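PDB 3E13: putative iron-uptake ABC transport system,periplasmic iron-binding protein from Campylobacter jejuni, which binds a ferric ion in the periplasm and probably delivers it to an ABC transporter for iron uptake. Local coordinates for residues L258-D268 / I275-V285. Sequence-based numbering, arbitrary orientation.
Sequences LSPEIQKILTD and IRNDVELSQTV
The loop formed by residues 275-282 runs along one flank of helix 260-268, with Lys264 and Val279 6.2 Å apart between CA atoms and Asp268 and Ser282 4.9 Å apart, also CA to CA. The pairing belongs to a periplasmic solute-binding protein fold and illustrates how a helix and the loop beside it can be joined by side chains of each that bind the backbone of the other. Gln263 turns its bent chain toward the loop (chi2 -86°), and its OE1 receives two amides: Ile275 N at 2.9 Å, in the carbonyl plane, and Arg276 N from above that plane. Its NE2 is held by the carbonyls of Met257 and Ile99, so the whole amide is fixed between loop and strand 97-109.

Arg276 reaches back to the turn that leads into the helix. Its NH1 gives a nearly straight bond to Leu258 O (3.0 Å), lying in the guanidinium plane, while Pro260 CG sits over one face of the group. NE and NH2 grip Asp278 side-on, one to each carboxylate oxygen, which fixes the rotation of the guanidinium. Farther along, Val279 inserts its two methyls against the helix, CG2 beside Gln263 CB and CG1 against Lys264 CA.

Lys264 is also bent at chi2 (47°), which carries NZ to Glu280 O at 2.8 Å; the same ammonium forms a salt bridge with Asp268 OD1 and meets a water that bridges to Leu281 O and Gln283 OE1. Thr267 OG1, bonded chiefly to Glu272 O, takes only a weak bond from Ser282 N. At the N-cap of helix 283-288, Ser282 OG donates to Thr267 O (2.9 Å), approaching from above the carbonyl plane, and weakly accepts from Val285 N.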
ATOM      1  N   LEU A 258     -11.528  12.334   0.513  1.00  8.85           N
ATOM      2  CA  LEU A 258     -10.733  13.211   1.397  1.00  8.84           C
ATOM      3  C   LEU A 258     -11.591  13.956   2.393  1.00  9.37           C
ATOM      4  O   LEU A 258     -11.084  14.844   3.086  1.00  8.94           O
ATOM      5  CB  LEU A 258      -9.843  14.170   0.568  1.00 10.62           C
ATOM      6  CG  LEU A 258      -8.446  13.696   0.196  1.00 11.39           C
ATOM      7  CD1 LEU A 258      -7.550  13.571   1.411  1.00 13.87           C
ATOM      8  CD2 LEU A 258      -8.531  12.404  -0.606  1.00 10.73           C
ATOM      9  N   SER A 259     -12.883  13.646   2.452  1.00  9.06           N
ATOM     10  CA  SER A 259     -13.774  14.329   3.417  1.00  9.24           C
ATOM     11  C   SER A 259     -13.475  13.875   4.841  1.00  9.33           C
ATOM     12  O   SER A 259     -12.921  12.826   5.061  1.00  9.25           O
ATOM     13  CB  SER A 259     -15.230  14.072   3.057  1.00  9.71           C
ATOM     14  OG  SER A 259     -15.625  12.737   3.217  1.00  9.87           O
ATOM     15  N   PRO A 260     -13.799  14.717   5.824  1.00  9.75           N
ATOM     16  CA  PRO A 260     -13.544  14.385   7.225  1.00  9.97           C
ATOM     17  C   PRO A 260     -14.048  13.046   7.681  1.00 10.82           C
ATOM     18  O   PRO A 260     -13.262  12.303   8.308  1.00 10.92           O
ATOM     19  CB  PRO A 260     -14.224  15.540   7.966  1.00 10.15           C
ATOM     20  CG  PRO A 260     -14.145  16.689   6.991  1.00  9.31           C
ATOM     21  CD  PRO A 260     -14.345  16.072   5.632  1.00 10.55           C
ATOM     22  N   GLU A 261     -15.298  12.702   7.351  1.00 11.32           N
ATOM     23  CA  GLU A 261     -15.884  11.456   7.798  1.00 12.05           C
ATOM     24  C   GLU A 261     -15.202  10.240   7.197  1.00 10.72           C
ATOM     25  O   GLU A 261     -14.975   9.263   7.889  1.00 11.06           O
ATOM     26  CB  GLU A 261     -17.416  11.385   7.566  1.00 13.12           C
ATOM     27  CG  GLU A 261     -18.009  10.086   8.096  1.00 16.87           C
ATOM     28  CD  GLU A 261     -19.521   9.973   8.072  1.00 22.83           C
ATOM     29  OE1 GLU A 261     -20.183  10.735   7.351  1.00 24.01           O
ATOM     30  OE2 GLU A 261     -20.033   9.102   8.845  1.00 25.08           O
ATOM     31  N   ILE A 262     -14.820  10.347   5.928  1.00 10.57           N
ATOM     32  CA  ILE A 262     -14.274   9.202   5.239  1.00 10.01           C
ATOM     33  C   ILE A 262     -12.811   8.982   5.653  1.00 10.10           C
ATOM     34  O   ILE A 262     -12.379   7.836   5.838  1.00  9.12           O
ATOM     35  CB  ILE A 262     -14.434   9.379   3.735  1.00 10.49           C
ATOM     36  CG1 ILE A 262     -15.912   9.520   3.389  1.00 12.35           C
ATOM     37  CG2 ILE A 262     -13.812   8.232   2.983  1.00  9.97           C
ATOM     38  CD1 ILE A 262     -16.807   8.292   3.831  1.00 11.61           C
ATOM     39  N   GLN A 263     -12.062  10.070   5.831  1.00  9.24           N
ATOM     40  CA  GLN A 263     -10.706   9.949   6.323  1.00  9.21           C
ATOM     41  C   GLN A 263     -10.692   9.354   7.720  1.00 10.11           C
ATOM     42  O   GLN A 263      -9.823   8.559   8.063  1.00  9.57           O
ATOM     43  CB  GLN A 263      -9.995  11.292   6.262  1.00  9.10           C
ATOM     44  CG  GLN A 263      -9.758  11.739   4.833  1.00  9.21           C
ATOM     45  CD  GLN A 263      -8.488  11.177   4.288  1.00  8.47           C
ATOM     46  OE1 GLN A 263      -7.427  11.376   4.862  1.00 10.34           O
ATOM     47  NE2 GLN A 263      -8.596  10.412   3.219  1.00  8.34           N
ATOM     48  N   LYS A 264     -11.686   9.723   8.539  1.00 10.24           N
ATOM     49  CA  LYS A 264     -11.814   9.113   9.859  1.00 10.80           C
ATOM     50  C   LYS A 264     -12.124   7.590   9.778  1.00 10.82           C
ATOM     51  O   LYS A 264     -11.546   6.802  10.523  1.00 10.98           O
ATOM     52  CB  LYS A 264     -12.838   9.860  10.725  1.00 11.99           C
ATOM     53  CG  LYS A 264     -12.752   9.401  12.225  1.00 14.18           C
ATOM     54  CD  LYS A 264     -11.324   9.355  12.793  1.00 17.93           C
ATOM     55  CE  LYS A 264     -11.266   9.497  14.318  1.00 19.79           C
ATOM     56  NZ  LYS A 264     -10.103   8.819  14.883  1.00 19.76           N
ATOM     57  N   ILE A 265     -12.987   7.171   8.873  1.00 11.02           N
ATOM     58  CA  ILE A 265     -13.262   5.745   8.711  1.00 10.83           C
ATOM     59  C   ILE A 265     -12.002   5.003   8.269  1.00  9.85           C
ATOM     60  O   ILE A 265     -11.723   3.890   8.702  1.00  9.93           O
ATOM     61  CB  ILE A 265     -14.396   5.536   7.709  1.00 11.69           C
ATOM     62  CG1 ILE A 265     -15.724   6.041   8.315  1.00 12.44           C
ATOM     63  CG2 ILE A 265     -14.447   4.062   7.211  1.00 11.07           C
ATOM     64  CD1 ILE A 265     -16.841   5.952   7.342  1.00 13.32           C
ATOM     65  N   LEU A 266     -11.238   5.615   7.384  1.00 10.14           N
ATOM     66  CA  LEU A 266     -10.029   4.956   6.883  1.00  9.70           C
ATOM     67  C   LEU A 266      -9.043   4.658   8.006  1.00 10.88           C
ATOM     68  O   LEU A 266      -8.383   3.625   7.967  1.00 12.23           O
ATOM     69  CB  LEU A 266      -9.408   5.783   5.786  1.00  9.96           C
ATOM     70  CG  LEU A 266     -10.177   5.757   4.434  1.00 10.17           C
ATOM     71  CD1 LEU A 266      -9.807   6.932   3.560  1.00 10.69           C
ATOM     72  CD2 LEU A 266      -9.964   4.467   3.719  1.00 12.03           C
ATOM     73  N   THR A 267      -8.949   5.532   9.022  1.00  9.48           N
ATOM     74  CA  THR A 267      -8.087   5.201  10.154  1.00  9.39           C
ATOM     75  C   THR A 267      -8.800   4.368  11.239  1.00  9.71           C
ATOM     76  O   THR A 267      -8.201   3.457  11.818  1.00  9.25           O
ATOM     77  CB  THR A 267      -7.391   6.473  10.690  1.00  9.74           C
ATOM     78  OG1 THR A 267      -6.379   6.117  11.631  1.00 10.55           O
ATOM     79  CG2 THR A 267      -8.329   7.408  11.449  1.00  9.53           C
ATOM     80  N   ASP A 268     -10.080   4.636  11.475  1.00  9.71           N
ATOM     81  CA  ASP A 268     -10.816   3.939  12.515  1.00 10.37           C
ATOM     82  C   ASP A 268     -11.197   2.491  12.172  1.00 10.37           C
ATOM     83  O   ASP A 268     -11.224   1.621  13.073  1.00  9.84           O
ATOM     84  CB  ASP A 268     -12.060   4.692  12.912  1.00  9.97           C
ATOM     85  CG  ASP A 268     -11.768   5.878  13.811  1.00 12.04           C
ATOM     86  OD1 ASP A 268     -10.587   6.314  14.064  1.00 15.21           O
ATOM     87  OD2 ASP A 268     -12.745   6.497  14.273  1.00 14.84           O
ATOM     88  N   ILE A 275      -4.572  11.081   5.108  1.00  9.33           N
ATOM     89  CA  ILE A 275      -3.831  12.136   4.420  1.00  9.17           C
ATOM     90  C   ILE A 275      -4.084  13.476   5.095  1.00 10.00           C
ATOM     91  O   ILE A 275      -3.157  14.263   5.250  1.00 11.88           O
ATOM     92  CB  ILE A 275      -4.236  12.179   2.948  1.00 10.03           C
ATOM     93  CG1 ILE A 275      -3.804  10.881   2.304  1.00 10.37           C
ATOM     94  CG2 ILE A 275      -3.660  13.408   2.230  1.00 11.59           C
ATOM     95  CD1 ILE A 275      -2.340  10.641   2.193  1.00 11.77           C
ATOM     96  N   ARG A 276      -5.306  13.732   5.505  1.00 11.41           N
ATOM     97  CA  ARG A 276      -5.618  15.021   6.117  1.00 11.88           C
ATOM     98  C   ARG A 276      -4.888  15.154   7.419  1.00 12.00           C
ATOM     99  O   ARG A 276      -4.797  14.185   8.201  1.00 11.50           O
ATOM    100  CB  ARG A 276      -7.113  15.129   6.405  1.00 12.39           C
ATOM    101  CG  ARG A 276      -8.045  15.160   5.266  1.00 12.23           C
ATOM    102  CD  ARG A 276      -9.483  15.255   5.694  1.00 10.33           C
ATOM    103  NE  ARG A 276      -9.773  16.564   6.321  1.00 10.49           N
ATOM    104  CZ  ARG A 276     -10.589  17.506   5.834  1.00 11.53           C
ATOM    105  NH1 ARG A 276     -11.226  17.347   4.684  1.00 11.27           N
ATOM    106  NH2 ARG A 276     -10.761  18.632   6.550  1.00  9.88           N
ATOM    107  N   ASN A 277      -4.460  16.401   7.706  1.00 11.85           N
ATOM    108  CA  ASN A 277      -3.727  16.688   8.909  1.00 12.05           C
ATOM    109  C   ASN A 277      -4.586  17.121  10.091  1.00 12.02           C
ATOM    110  O   ASN A 277      -4.048  17.467  11.159  1.00 14.33           O
ATOM    111  CB  ASN A 277      -2.597  17.690   8.691  1.00 11.61           C
ATOM    112  CG  ASN A 277      -3.077  19.118   8.402  1.00 13.48           C
ATOM    113  OD1 ASN A 277      -4.257  19.443   8.475  1.00 16.08           O
ATOM    114  ND2 ASN A 277      -2.120  19.982   8.058  1.00 17.95           N
ATOM    115  N   ASP A 278      -5.889  17.039   9.938  1.00 10.20           N
ATOM    116  CA  ASP A 278      -6.851  17.385  10.989  1.00 10.49           C
ATOM    117  C   ASP A 278      -7.762  16.210  11.425  1.00 10.30           C
ATOM    118  O   ASP A 278      -8.812  16.400  12.035  1.00 11.29           O
ATOM    119  CB  ASP A 278      -7.672  18.601  10.539  1.00 10.41           C
ATOM    120  CG  ASP A 278      -8.562  18.302   9.377  1.00 12.44           C
ATOM    121  OD1 ASP A 278      -9.363  19.177   8.987  1.00 11.82           O
ATOM    122  OD2 ASP A 278      -8.517  17.180   8.826  1.00 11.25           O
ATOM    123  N   VAL A 279      -7.332  14.990  11.120  1.00 10.73           N
ATOM    124  CA  VAL A 279      -8.048  13.796  11.496  1.00 10.20           C
ATOM    125  C   VAL A 279      -7.191  12.991  12.497  1.00 10.99           C
ATOM    126  O   VAL A 279      -6.098  12.544  12.168  1.00 11.31           O
ATOM    127  CB  VAL A 279      -8.339  12.921  10.254  1.00  9.55           C
ATOM    128  CG1 VAL A 279      -8.997  11.623  10.674  1.00 11.09           C
ATOM    129  CG2 VAL A 279      -9.251  13.650   9.290  1.00  9.78           C
ATOM    130  N   GLU A 280      -7.660  12.860  13.708  1.00 12.00           N
ATOM    131  CA  GLU A 280      -6.979  12.072  14.738  1.00 12.71           C
ATOM    132  C   GLU A 280      -6.842  10.623  14.323  1.00 11.78           C
ATOM    133  O   GLU A 280      -7.774  10.013  13.784  1.00 11.86           O
ATOM    134  CB  GLU A 280      -7.721  12.170  16.068  1.00 14.66           C
ATOM    135  CG  GLU A 280      -7.559  13.537  16.724  1.00 19.93           C
ATOM    136  CD  GLU A 280      -6.265  13.720  17.492  1.00 26.11           C
ATOM    137  OE1 GLU A 280      -5.580  12.688  17.746  1.00 30.46           O
ATOM    138  OE2 GLU A 280      -5.958  14.895  17.916  1.00 27.76           O
ATOM    139  N   LEU A 281      -5.687  10.054  14.625  1.00 12.35           N
ATOM    140  CA  LEU A 281      -5.461   8.629  14.427  1.00 11.53           C
ATOM    141  C   LEU A 281      -6.366   7.809  15.333  1.00 11.78           C
ATOM    142  O   LEU A 281      -6.714   8.218  16.412  1.00 11.07           O
ATOM    143  CB  LEU A 281      -3.994   8.258  14.664  1.00 12.24           C
ATOM    144  CG  LEU A 281      -2.953   8.988  13.858  1.00 14.01           C
ATOM    145  CD1 LEU A 281      -1.572   8.519  14.212  1.00 13.62           C
ATOM    146  CD2 LEU A 281      -3.222   8.893  12.364  1.00 16.39           C
ATOM    147  N   SER A 282      -6.781   6.633  14.878  1.00 10.61           N
ATOM    148  CA  SER A 282      -7.529   5.713  15.701  1.00 10.56           C
ATOM    149  C   SER A 282      -6.585   5.206  16.798  1.00  9.56           C
ATOM    150  O   SER A 282      -5.354   5.312  16.690  1.00  9.93           O
ATOM    151  CB  SER A 282      -8.026   4.527  14.886  1.00 10.42           C
ATOM    152  OG  SER A 282      -6.936   3.803  14.387  1.00 12.27           O
ATOM    153  N   GLN A 283      -7.164   4.712  17.885  1.00 10.34           N
ATOM    154  CA  GLN A 283      -6.338   4.352  19.043  1.00 10.49           C
ATOM    155  C   GLN A 283      -5.360   3.202  18.744  1.00  9.75           C
ATOM    156  O   GLN A 283      -4.225   3.203  19.207  1.00 10.94           O
ATOM    157  CB  GLN A 283      -7.205   3.951  20.247  1.00 11.19           C
ATOM    158  CG  GLN A 283      -8.341   4.874  20.545  1.00 13.07           C
ATOM    159  CD  GLN A 283      -8.014   6.333  20.483  1.00 12.13           C
ATOM    160  OE1 GLN A 283      -8.789   7.127  19.839  1.00 19.82           O
ATOM    161  NE2 GLN A 283      -6.934   6.745  21.102  1.00 12.88           N
ATOM    162  N   THR A 284      -5.802   2.239  17.944  1.00  9.46           N
ATOM    163  CA  THR A 284      -4.944   1.153  17.490  1.00  8.49           C
ATOM    164  C   THR A 284      -3.751   1.688  16.722  1.00  8.81           C
ATOM    165  O   THR A 284      -2.622   1.250  16.886  1.00  7.94           O
ATOM    166  CB  THR A 284      -5.766   0.235  16.595  1.00  9.14           C
ATOM    167  OG1 THR A 284      -6.750  -0.444  17.395  1.00 10.01           O
ATOM    168  CG2 THR A 284      -4.957  -0.831  15.995  1.00 10.31           C
ATOM    169  N   VAL A 285      -3.999   2.643  15.847  1.00  8.77           N
ATOM    170  CA  VAL A 285      -2.906   3.184  15.049  1.00  8.54           C
ATOM    171  C   VAL A 285      -1.940   4.009  15.947  1.00  8.80           C
ATOM    172  O   VAL A 285      -0.756   3.983  15.758  1.00  9.61           O
ATOM    173  CB  VAL A 285      -3.461   4.047  13.884  1.00  9.03           C
ATOM    174  CG1 VAL A 285      -2.393   4.752  13.136  1.00  9.81           C
ATOM    175  CG2 VAL A 285      -4.273   3.149  12.918  1.00 11.13           C
TER
HETATM  176  O   HOH W   1      -9.150   8.981  17.539  1.00 22.07           O